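Long-range contact in sensor protein (Pseudomonas syringae pv. tomato, PDB 2R8R), which probably acts as an ATP-dependent sensor histidine kinase of a two-component system, represented here by its N-terminal KdpD domain of the P-loop NTPase clan: residues T104-Q108 with E146-V152. Sequence-based numbering, arbitrary orientation.
Sequences TKRWQ and ETLPDWV
The indole of Trp107 is the bump of this contact, a flat blade set into a shallow hollow made by Leu148, Pro149, Trp151 and Val152. With CG between the backbone N and the carbonyl carbon (chi1 70°), the ring lies broadside to the 146-152 segment. Val152 lays CG2 over one face of the six-membered ring in a CH-pi contact, 4.1 Å from its centroid, while CG of Gln108 rests on the opposite face, toward its rim. Along the pyrrole side, Leu148 CD1 comes within 3.6 Å of Trp107 CD1, and Pro149 CD lies as near to Trp107 NE1. The far end of the benzene ring meets Trp151, whose edge turns toward the Trp107 face in an offset edge-to-face pair with planes at 81°; the closest atoms are Trp107 CZ3 and Trp151 CH2, 3.8 Å apart. Val152 CG2 also packs over a face of Trp151, filling the corner between the two indoles.

Beside this apolar patch, Lys105, at the N-cap position of helix 106-115, reaches across to the extended loop leading into Pro149. Its chain bends at chi2 and chi3, bringing NZ to Thr147 O at 2.9 Å, in the carbonyl plane and on a lone pair. NZ sits among four oxygens, Thr147 O, Ala94 O, Thr96 OG1 and a water, which share its three N-H groups and hold the ammonium in place. The Glu146 carboxylate bonds instead through OE2 to Thr96 N. Lys105 and Glu146 thus both bond to residues 94-96 of the loop joining strand 87-90 to helix 106-115, which fastens the 146-152 segment to that loop.

In the fold, the contact joins the first turn of helix 106-115 to the first turn of helix 150-154, which precede strands 119-125 and 158-161 of the parallel sheet. Strand 7-12 lies between those two strands.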
loop_
_atom_site.group_PDB
_atom_site.type_symbol
_atom_site.label_atom_id
_atom_site.label_comp_id
_atom_site.label_asym_id
_atom_site.label_seq_id
_atom_site.Cartn_x
_atom_site.Cartn_y
_atom_site.Cartn_z
ATOM N N THR A 104 13.855 1.151 -9.460
ATOM C CA THR A 104 14.021 0.145 -8.416
ATOM C C THR A 104 12.760 -0.021 -7.566
ATOM O O THR A 104 12.330 -1.150 -7.273
ATOM C CB THR A 104 15.231 0.532 -7.536
ATOM O OG1 THR A 104 16.407 0.557 -8.368
ATOM C CG2 THR A 104 15.460 -0.485 -6.372
ATOM N N LYS A 105 12.158 1.111 -7.201
ATOM C CA LYS A 105 11.121 1.167 -6.201
ATOM C C LYS A 105 9.858 1.774 -6.772
ATOM O O LYS A 105 9.897 2.702 -7.584
ATOM C CB LYS A 105 11.585 2.020 -5.013
ATOM C CG LYS A 105 12.743 1.481 -4.196
ATOM C CD LYS A 105 12.538 0.126 -3.496
ATOM C CE LYS A 105 11.588 0.209 -2.300
ATOM N NZ LYS A 105 11.513 -0.993 -1.353
ATOM N N ARG A 106 8.719 1.283 -6.305
ATOM C CA ARG A 106 7.424 1.857 -6.674
ATOM C C ARG A 106 7.221 3.291 -6.183
ATOM O O ARG A 106 6.542 4.031 -6.838
ATOM C CB ARG A 106 6.310 0.968 -6.191
ATOM C CG ARG A 106 4.920 1.428 -6.559
ATOM C CD ARG A 106 3.912 0.364 -6.130
ATOM N NE ARG A 106 3.935 -0.775 -7.040
ATOM C CZ ARG A 106 3.246 -1.895 -6.853
ATOM N NH1 ARG A 106 2.469 -2.037 -5.769
ATOM N NH2 ARG A 106 3.322 -2.878 -7.763
ATOM N N TRP A 107 7.828 3.684 -5.054
ATOM C CA TRP A 107 7.783 5.071 -4.614
ATOM C C TRP A 107 8.350 6.028 -5.668
ATOM O O TRP A 107 7.815 7.104 -5.833
ATOM C CB TRP A 107 8.394 5.301 -3.223
ATOM C CG TRP A 107 9.899 5.160 -3.040
ATOM C CD1 TRP A 107 10.545 4.121 -2.441
ATOM C CD2 TRP A 107 10.917 6.120 -3.380
ATOM N NE1 TRP A 107 11.901 4.362 -2.401
ATOM C CE2 TRP A 107 12.161 5.568 -2.990
ATOM C CE3 TRP A 107 10.901 7.385 -3.985
ATOM C CZ2 TRP A 107 13.375 6.235 -3.189
ATOM C CZ3 TRP A 107 12.106 8.046 -4.185
ATOM C CH2 TRP A 107 13.321 7.467 -3.793
ATOM N N GLN A 108 9.372 5.605 -6.414
ATOM C CA GLN A 108 9.892 6.397 -7.541
ATOM C C GLN A 108 8.916 6.515 -8.693
ATOM O O GLN A 108 8.851 7.551 -9.331
ATOM C CB GLN A 108 11.184 5.798 -8.083
ATOM C CG GLN A 108 12.314 5.832 -7.141
ATOM C CD GLN A 108 13.490 5.031 -7.659
ATOM O OE1 GLN A 108 13.702 3.922 -7.210
ATOM N NE2 GLN A 108 14.237 5.580 -8.650
ATOM N N GLU A 146 11.415 -4.999 2.062
ATOM C CA GLU A 146 10.984 -3.845 1.259
ATOM C C GLU A 146 10.864 -2.656 2.229
ATOM O O GLU A 146 9.986 -2.635 3.090
ATOM C CB GLU A 146 9.649 -4.135 0.546
ATOM C CG GLU A 146 9.711 -5.193 -0.584
ATOM C CD GLU A 146 8.382 -5.367 -1.311
ATOM O OE1 GLU A 146 7.348 -5.467 -0.586
ATOM O OE2 GLU A 146 8.343 -5.416 -2.582
ATOM N N THR A 147 11.765 -1.695 2.117
ATOM C CA THR A 147 11.745 -0.519 2.971
ATOM C C THR A 147 11.429 0.766 2.173
ATOM O O THR A 147 11.506 0.803 0.935
ATOM C CB THR A 147 13.084 -0.299 3.685
ATOM O OG1 THR A 147 14.096 -0.125 2.693
ATOM C CG2 THR A 147 13.452 -1.464 4.632
ATOM N N LEU A 148 11.060 1.799 2.927
ATOM C CA LEU A 148 10.639 3.119 2.410
ATOM C C LEU A 148 11.402 4.212 3.179
ATOM O O LEU A 148 11.450 4.192 4.403
ATOM C CB LEU A 148 9.117 3.299 2.597
ATOM C CG LEU A 148 8.516 4.597 2.079
ATOM C CD1 LEU A 148 8.497 4.552 0.516
ATOM C CD2 LEU A 148 7.132 4.908 2.711
ATOM N N PRO A 149 12.054 5.136 2.466
ATOM C CA PRO A 149 12.675 6.220 3.229
ATOM C C PRO A 149 11.600 7.031 3.911
ATOM O O PRO A 149 10.532 7.313 3.308
ATOM C CB PRO A 149 13.432 7.042 2.164
ATOM C CG PRO A 149 13.610 6.118 1.019
ATOM C CD PRO A 149 12.337 5.265 1.031
ATOM N N ASP A 150 11.855 7.368 5.168
ATOM C CA ASP A 150 10.871 8.094 5.958
ATOM C C ASP A 150 10.410 9.389 5.265
ATOM O O ASP A 150 9.235 9.734 5.316
ATOM C CB ASP A 150 11.430 8.389 7.336
ATOM C CG ASP A 150 11.686 7.127 8.135
ATOM O OD1 ASP A 150 12.325 6.211 7.584
ATOM O OD2 ASP A 150 11.249 7.057 9.308
ATOM N N TRP A 151 11.335 10.074 4.596
ATOM C CA TRP A 151 11.037 11.348 3.928
ATOM C C TRP A 151 9.975 11.240 2.837
ATOM O O TRP A 151 9.260 12.197 2.603
ATOM C CB TRP A 151 12.315 12.023 3.392
ATOM C CG TRP A 151 12.925 11.322 2.232
ATOM C CD1 TRP A 151 13.984 10.487 2.263
ATOM C CD2 TRP A 151 12.486 11.378 0.857
ATOM N NE1 TRP A 151 14.257 10.025 0.997
ATOM C CE2 TRP A 151 13.353 10.551 0.116
ATOM C CE3 TRP A 151 11.470 12.080 0.182
ATOM C CZ2 TRP A 151 13.234 10.391 -1.268
ATOM C CZ3 TRP A 151 11.349 11.929 -1.189
ATOM C CH2 TRP A 151 12.222 11.092 -1.903
ATOM N N VAL A 152 9.835 10.078 2.204
ATOM C CA VAL A 152 8.785 9.865 1.185
ATOM C C VAL A 152 7.403 10.033 1.823
ATOM O O VAL A 152 6.489 10.703 1.267
ATOM C CB VAL A 152 8.894 8.500 0.461
ATOM C CG1 VAL A 152 7.669 8.257 -0.405
ATOM C CG2 VAL A 152 10.101 8.454 -0.419
HETATM O O HOH W 1 14.287 -1.599 -0.443
#